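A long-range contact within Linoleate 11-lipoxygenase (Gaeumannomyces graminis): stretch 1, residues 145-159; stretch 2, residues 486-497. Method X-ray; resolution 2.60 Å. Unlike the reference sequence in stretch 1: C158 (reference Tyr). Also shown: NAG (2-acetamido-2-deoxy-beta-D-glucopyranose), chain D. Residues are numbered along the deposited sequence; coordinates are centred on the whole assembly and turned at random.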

# COMPACT_ATOMS: atom_id res chain seq x y z
N SER A 145 6.61 -1.34 11.02
CA SER A 145 5.48 -0.98 10.17
C SER A 145 5.91 -0.13 9.00
O SER A 145 5.38 -0.26 7.90
CB SER A 145 4.46 -0.21 10.99
OG SER A 145 3.96 -1.02 12.02
N VAL A 146 6.83 0.79 9.25
CA VAL A 146 7.31 1.71 8.24
C VAL A 146 8.83 1.68 8.25
O VAL A 146 9.47 2.63 8.70
CB VAL A 146 6.77 3.12 8.50
CG1 VAL A 146 7.07 4.00 7.35
CG2 VAL A 146 5.28 3.03 8.74
N PRO A 147 9.45 0.63 7.72
CA PRO A 147 10.91 0.49 7.89
C PRO A 147 11.70 1.64 7.32
O PRO A 147 12.71 2.02 7.92
CB PRO A 147 11.21 -0.82 7.17
CG PRO A 147 9.94 -1.51 7.08
CD PRO A 147 8.91 -0.46 6.92
N GLU A 148 11.29 2.20 6.19
CA GLU A 148 11.98 3.34 5.59
C GLU A 148 11.80 4.63 6.38
O GLU A 148 12.42 5.64 6.03
CB GLU A 148 11.51 3.51 4.15
CG GLU A 148 10.04 3.93 3.99
CD GLU A 148 8.98 2.78 3.84
OE1 GLU A 148 8.97 1.75 4.56
OE2 GLU A 148 8.08 2.97 2.99
N GLY A 149 11.00 4.63 7.44
CA GLY A 149 10.73 5.84 8.18
C GLY A 149 9.85 6.80 7.42
O GLY A 149 9.53 6.56 6.25
N ILE A 150 9.44 7.89 8.05
CA ILE A 150 8.64 8.90 7.37
C ILE A 150 9.57 9.90 6.71
O ILE A 150 10.78 9.91 6.98
CB ILE A 150 7.67 9.59 8.34
CG1 ILE A 150 8.45 10.51 9.27
CG2 ILE A 150 6.90 8.59 9.14
CD1 ILE A 150 7.57 11.45 10.02
N SER A 151 9.01 10.77 5.89
CA SER A 151 9.75 11.63 4.99
C SER A 151 10.82 12.45 5.69
O SER A 151 10.54 13.25 6.59
CB SER A 151 8.79 12.58 4.27
OG SER A 151 9.44 13.19 3.18
N LYS A 152 12.06 12.25 5.23
CA LYS A 152 13.17 13.07 5.68
C LYS A 152 12.86 14.51 5.35
O LYS A 152 12.63 14.85 4.18
CB LYS A 152 14.47 12.63 5.03
CG LYS A 152 15.31 11.71 5.89
CD LYS A 152 15.00 10.25 5.67
CE LYS A 152 16.14 9.37 6.19
NZ LYS A 152 15.95 7.90 5.99
N GLY A 153 12.80 15.34 6.39
CA GLY A 153 12.57 16.75 6.28
C GLY A 153 11.15 17.16 6.49
O GLY A 153 10.87 18.35 6.59
N MET A 154 10.23 16.20 6.57
CA MET A 154 8.83 16.56 6.75
C MET A 154 8.58 17.12 8.15
O MET A 154 7.70 17.97 8.32
CB MET A 154 7.95 15.34 6.45
CG MET A 154 6.46 15.60 6.34
SD MET A 154 6.03 16.65 4.94
CE MET A 154 6.41 15.56 3.61
N LEU A 155 9.37 16.71 9.14
CA LEU A 155 9.21 17.27 10.48
C LEU A 155 10.09 18.49 10.72
O LEU A 155 9.63 19.49 11.27
CB LEU A 155 9.49 16.20 11.53
CG LEU A 155 8.42 15.12 11.64
CD1 LEU A 155 8.93 14.01 12.50
CD2 LEU A 155 7.17 15.72 12.24
N SER A 156 11.35 18.42 10.29
CA SER A 156 12.29 19.52 10.50
C SER A 156 11.81 20.80 9.85
O SER A 156 12.05 21.89 10.37
CB SER A 156 13.64 19.16 9.94
OG SER A 156 13.93 17.83 10.23
N ASN A 157 11.20 20.70 8.68
CA ASN A 157 10.94 21.85 7.84
C ASN A 157 9.46 22.07 7.65
O ASN A 157 9.03 22.61 6.64
CB ASN A 157 11.64 21.70 6.49
CG ASN A 157 13.09 21.32 6.64
OD1 ASN A 157 13.69 21.58 7.66
ND2 ASN A 157 13.66 20.69 5.60
N CYS A 158 8.66 21.67 8.64
CA CYS A 158 7.23 21.52 8.41
C CYS A 158 6.56 22.87 8.20
O CYS A 158 5.54 22.95 7.53
CB CYS A 158 6.58 20.73 9.55
SG CYS A 158 6.22 21.54 11.13
N THR A 159 7.14 23.94 8.72
CA THR A 159 6.51 25.24 8.57
C THR A 159 6.90 25.91 7.27
O THR A 159 6.41 27.01 6.99
CB THR A 159 6.89 26.16 9.71
OG1 THR A 159 8.32 26.23 9.79
CG2 THR A 159 6.32 25.66 11.00
N PRO A 486 0.30 8.10 2.50
CA PRO A 486 -0.26 8.83 3.64
C PRO A 486 0.60 8.76 4.91
O PRO A 486 0.84 9.79 5.54
CB PRO A 486 -1.64 8.18 3.81
CG PRO A 486 -1.97 7.72 2.40
CD PRO A 486 -0.71 7.26 1.83
N VAL A 487 1.11 7.58 5.29
CA VAL A 487 1.92 7.53 6.49
C VAL A 487 3.27 8.23 6.31
O VAL A 487 3.78 8.82 7.27
CB VAL A 487 2.10 6.06 6.97
CG1 VAL A 487 3.09 5.32 6.13
CG2 VAL A 487 2.51 6.01 8.42
N LYS A 488 3.86 8.21 5.12
CA LYS A 488 5.18 8.84 4.92
C LYS A 488 5.12 10.32 4.53
O LYS A 488 6.02 11.07 4.89
CB LYS A 488 5.98 8.08 3.86
CG LYS A 488 6.38 6.70 4.30
CD LYS A 488 7.20 6.00 3.25
CE LYS A 488 6.34 5.59 2.06
NZ LYS A 488 7.00 4.79 0.95
N PHE A 489 4.09 10.78 3.83
CA PHE A 489 4.04 12.14 3.31
C PHE A 489 2.70 12.84 3.55
O PHE A 489 2.67 13.88 4.20
CB PHE A 489 4.37 12.14 1.81
CG PHE A 489 5.51 11.21 1.42
CD1 PHE A 489 6.83 11.56 1.67
CD2 PHE A 489 5.26 9.99 0.80
CE1 PHE A 489 7.87 10.72 1.32
CE2 PHE A 489 6.28 9.16 0.45
CZ PHE A 489 7.59 9.53 0.71
N SER A 490 1.60 12.29 3.04
CA SER A 490 0.31 12.98 2.95
C SER A 490 -0.40 13.11 4.28
O SER A 490 -1.27 13.97 4.43
CB SER A 490 -0.65 12.23 2.05
OG SER A 490 -0.17 12.16 0.75
N GLY A 491 -0.15 12.19 5.21
CA GLY A 491 -0.81 12.22 6.48
C GLY A 491 0.15 12.25 7.65
O GLY A 491 -0.07 11.57 8.64
N VAL A 492 1.20 13.03 7.54
CA VAL A 492 2.18 13.18 8.60
C VAL A 492 1.74 14.35 9.46
O VAL A 492 1.46 15.43 8.95
CB VAL A 492 3.58 13.39 8.01
CG1 VAL A 492 4.62 13.67 9.09
CG2 VAL A 492 3.94 12.18 7.25
N LEU A 493 1.62 14.10 10.77
CA LEU A 493 1.24 15.12 11.75
C LEU A 493 2.45 15.97 12.11
O LEU A 493 3.57 15.49 12.20
CB LEU A 493 0.64 14.46 13.01
CG LEU A 493 -0.75 13.85 12.76
CD1 LEU A 493 -1.20 12.95 13.85
CD2 LEU A 493 -1.81 14.89 12.56
N PRO A 494 2.21 17.25 12.40
CA PRO A 494 0.92 17.89 12.62
C PRO A 494 0.37 18.58 11.42
O PRO A 494 -0.75 19.05 11.47
CB PRO A 494 1.26 18.90 13.69
CG PRO A 494 2.61 19.31 13.32
CD PRO A 494 3.31 18.08 12.89
N LEU A 495 1.16 18.66 10.35
CA LEU A 495 0.74 19.42 9.18
C LEU A 495 -0.41 18.77 8.43
O LEU A 495 -1.13 19.46 7.71
CB LEU A 495 1.93 19.62 8.24
CG LEU A 495 2.47 21.05 8.25
CD1 LEU A 495 1.45 21.97 7.70
CD2 LEU A 495 2.83 21.53 9.65
N HIS A 496 -0.63 17.47 8.58
CA HIS A 496 -1.63 16.75 7.80
C HIS A 496 -2.56 15.92 8.66
O HIS A 496 -2.46 14.69 8.68
CB HIS A 496 -0.97 15.81 6.80
CG HIS A 496 0.00 16.48 5.89
ND1 HIS A 496 1.35 16.50 6.14
CD2 HIS A 496 -0.18 17.13 4.72
CE1 HIS A 496 1.96 17.13 5.16
NE2 HIS A 496 1.06 17.53 4.29
N PRO A 497 -3.52 16.55 9.34
CA PRO A 497 -4.45 15.79 10.18
C PRO A 497 -5.65 15.23 9.43
O PRO A 497 -6.25 15.89 8.59
CB PRO A 497 -4.89 16.83 11.22
CG PRO A 497 -4.84 18.08 10.50
CD PRO A 497 -3.73 17.99 9.46
C1 NAG D . 15.04 20.28 5.55
C2 NAG D . 16.00 21.49 5.48
C3 NAG D . 17.45 21.04 5.42
C4 NAG D . 17.75 20.00 6.49
C5 NAG D . 16.73 18.89 6.40
C6 NAG D . 16.95 17.81 7.43
C7 NAG D . 15.17 23.56 4.45
C8 NAG D . 14.93 24.29 3.17
N2 NAG D . 15.69 22.34 4.34
O3 NAG D . 18.29 22.17 5.59
O4 NAG D . 19.06 19.47 6.30
O5 NAG D . 15.43 19.43 6.61
O6 NAG D . 16.34 18.16 8.66
O7 NAG D . 14.89 24.05 5.54

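The most unusual feature of this contact is the double use of K488. Its backbone and its side chain each bond to the other stretch. K488 NZ donates a hydrogen bond to E148 OE2 at 2.9 Å, and the opposite charges make this pair a salt bridge. K488 O accepts a hydrogen bond from S151 N at 3.2 Å, with an N-H...O angle of 153°. These are the two hydrogen bonds between the stretches, which lie at least 335 residues apart in sequence wherever they touch.

The K488 side chain alternates, with chi1 and chi3 m and chi2 and chi4 t. Its aliphatic part is used too: K488 CG lies 4.1 Å from V146 CG1 and 3.7 Å from G149 O. A long chain with a charged tip suits this place, because it can pack against a valine and still reach a carboxylate. E148 sits in a type I turn from V146 to G149, closed by G149 N to V146 O at 2.8 Å. G149 ends the turn with positive phi, which favours glycine.

The backbones run close at I150, where its CA is 4.2 Å from K488 CA. I150 CG2 lies 3.6 Å from V487 O, and I150 CD1 packs on V492 CG1 at 3.8 Å. V146 CG2 meets V487 CG2 at 4.1 Å. S151 CB lies 3.4 Å from F489 CD1, while S151 OG is hydrogen-bonded elsewhere in the structure.

M154 points toward the second stretch and bridges several of its residues. Its CG is 3.8 Å from V492 CG1, and its CE lies near the plane of the F489 ring, at the edge. M154 SD is 4.1 Å from H496 CE1, also at the ring edge. A flexible, unbranched thioether suits such varied neighbours. The histidine is held in place by H496 ND1, which donates to V492 O at 3.0 Å.

Further along, L155 CD2 reaches L493 O at 3.6 Å. C158, a tyrosine in the reference sequence, has its CA-to-CB bond directed toward the second stretch. Its SG is 3.7 Å from L495 CD2, an apolar contact. P494, just before L495, follows a cis peptide bond.

Together the stretches bury 632 Å², counting both sides. K488 gives the largest share, 84 Å², followed by M154 with 64 Å². N157 takes no part in the contact. Its ND2 is bonded covalently to NAG C1 at 1.4 Å, and S156 OG shares a hydrogen bond with NAG O6 at 2.9 Å.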